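Protein pid-3 (Caenorhabditis elegans, PDB 7OCZ) probably acts in piRNA biogenesis and chromosome segregation, here through a small RNA-recognition-motif (RRM) domain. Local coordinates at residues N13-S18 with F57-A62. Numbering follows the deposited sequence.
Sequences NMLKIS and FQVYQA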
# COMPACT_ATOMS: atom_id res chain seq x y z
N ASN A 13 -3.77 16.58 7.71
CA ASN A 13 -3.62 15.62 6.62
C ASN A 13 -3.99 14.20 7.02
O ASN A 13 -3.81 13.28 6.21
CB ASN A 13 -2.17 15.64 6.09
CG ASN A 13 -1.68 17.04 5.76
OD1 ASN A 13 -2.47 17.94 5.46
ND2 ASN A 13 -0.36 17.23 5.80
N MET A 14 -4.50 14.00 8.23
CA MET A 14 -4.68 12.67 8.79
C MET A 14 -6.11 12.20 8.62
O MET A 14 -7.06 12.98 8.78
CB MET A 14 -4.34 12.64 10.28
CG MET A 14 -3.10 13.40 10.61
SD MET A 14 -1.68 12.35 10.41
CE MET A 14 -1.63 11.60 12.04
N LEU A 15 -6.25 10.91 8.36
CA LEU A 15 -7.54 10.26 8.19
C LEU A 15 -7.67 9.18 9.26
O LEU A 15 -6.71 8.48 9.56
CB LEU A 15 -7.61 9.65 6.78
CG LEU A 15 -8.86 8.93 6.32
CD1 LEU A 15 -9.93 10.00 6.19
CD2 LEU A 15 -8.63 8.23 5.00
N LYS A 16 -8.86 9.06 9.83
CA LYS A 16 -9.18 7.95 10.73
C LYS A 16 -9.98 6.92 9.95
O LYS A 16 -10.97 7.27 9.31
CB LYS A 16 -10.00 8.43 11.92
CG LYS A 16 -9.25 9.27 12.92
CD LYS A 16 -10.22 9.93 13.90
CE LYS A 16 -10.56 9.04 15.06
NZ LYS A 16 -11.19 9.84 16.16
N ILE A 17 -9.58 5.65 10.03
CA ILE A 17 -10.26 4.59 9.29
C ILE A 17 -10.44 3.38 10.20
O ILE A 17 -9.51 2.99 10.91
CB ILE A 17 -9.50 4.23 8.00
CG1 ILE A 17 -10.24 3.14 7.21
CG2 ILE A 17 -8.05 3.84 8.30
CD1 ILE A 17 -9.78 3.00 5.76
N SER A 18 -11.64 2.80 10.20
CA SER A 18 -11.90 1.61 11.00
C SER A 18 -12.93 0.73 10.30
O SER A 18 -13.60 1.16 9.36
CB SER A 18 -12.37 1.98 12.41
OG SER A 18 -13.64 2.60 12.38
N PHE A 57 -7.43 18.43 1.43
CA PHE A 57 -8.35 18.16 0.33
C PHE A 57 -8.42 16.67 0.03
O PHE A 57 -9.48 16.15 -0.33
CB PHE A 57 -7.93 18.91 -0.93
CG PHE A 57 -8.01 20.40 -0.81
CD1 PHE A 57 -9.24 21.04 -0.83
CD2 PHE A 57 -6.87 21.16 -0.72
CE1 PHE A 57 -9.31 22.41 -0.72
CE2 PHE A 57 -6.94 22.53 -0.62
CZ PHE A 57 -8.16 23.15 -0.62
N GLN A 58 -7.28 15.97 0.12
CA GLN A 58 -7.27 14.52 -0.05
C GLN A 58 -8.07 13.85 1.06
O GLN A 58 -8.83 12.91 0.81
CB GLN A 58 -5.84 14.00 -0.05
CG GLN A 58 -4.93 14.65 -1.06
CD GLN A 58 -5.44 14.49 -2.47
OE1 GLN A 58 -5.82 13.39 -2.89
NE2 GLN A 58 -5.47 15.59 -3.21
N VAL A 59 -7.89 14.33 2.29
CA VAL A 59 -8.63 13.77 3.42
C VAL A 59 -10.13 13.87 3.18
O VAL A 59 -10.87 12.89 3.35
CB VAL A 59 -8.22 14.48 4.72
CG1 VAL A 59 -9.14 14.06 5.86
CG2 VAL A 59 -6.77 14.15 5.07
N TYR A 60 -10.60 15.05 2.78
CA TYR A 60 -12.03 15.23 2.59
C TYR A 60 -12.55 14.34 1.47
O TYR A 60 -13.64 13.76 1.58
CB TYR A 60 -12.35 16.70 2.31
CG TYR A 60 -13.80 16.96 1.99
CD1 TYR A 60 -14.67 17.47 2.95
CD2 TYR A 60 -14.30 16.74 0.70
CE1 TYR A 60 -16.01 17.71 2.65
CE2 TYR A 60 -15.63 16.98 0.40
CZ TYR A 60 -16.48 17.46 1.37
OH TYR A 60 -17.79 17.70 1.06
N GLN A 61 -11.81 14.22 0.38
CA GLN A 61 -12.28 13.37 -0.71
C GLN A 61 -12.21 11.90 -0.34
O GLN A 61 -13.09 11.11 -0.72
CB GLN A 61 -11.47 13.65 -1.98
CG GLN A 61 -12.18 13.13 -3.22
CD GLN A 61 -13.55 13.76 -3.37
OE1 GLN A 61 -13.68 14.98 -3.29
NE2 GLN A 61 -14.57 12.93 -3.57
N ALA A 62 -11.18 11.50 0.40
CA ALA A 62 -11.09 10.12 0.86
C ALA A 62 -12.28 9.76 1.77
O ALA A 62 -12.82 8.65 1.68
CB ALA A 62 -9.77 9.89 1.59
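V59 plants its two methyls on the carbonyls of N13 and M14, where the chain enters strand 14-18, and L15 fills the step between V59 and A62 on the helix. The chi1 of V59 (171°) sets CG1 anti to its backbone N, so that each methyl meets a different carbonyl. CG2 settles over the flat face of the N13 carbonyl, 3.3 Å from N13 O and nearly as close to N13 C, so it lies across the C=O bond. CG1 reaches further along the chain and meets the outer end of the next carbonyl, with M14 O 3.7 Å away. L15 and V59 reach across from opposite sides and pass alongside one another instead of meeting head on. The CB of L15 points to the helix; with CG anti to the backbone N (chi1 -179°) the chain then turns along the strand, and the fork divides between V59 and A62. One branch, CD1, lies beside V59 CG1 at 4.1 Å, while the other, CD2, touches A62 CB at 4.0 Å. V59 and A62, three residues apart, thus present one helical face to a single leucine. Segment axes approach to 8.3 Å and run nearly parallel, 22° apart. The setting is the β-α-β-β-α-β fold of an RRM: the first strand and second helix form part of the core, with V79 beside L15 and S81 beside V59 on strand 75-81. The M14 side chain starts away from the helix and rests on V50, A52 and L82. Between helix and strand the adhesion is by van der Waals and hydrophobic contact, methyl against methyl and methyl against carbonyl, so this contact contributes close fit rather than directed polar bonds, consistent with a hydrophobic core.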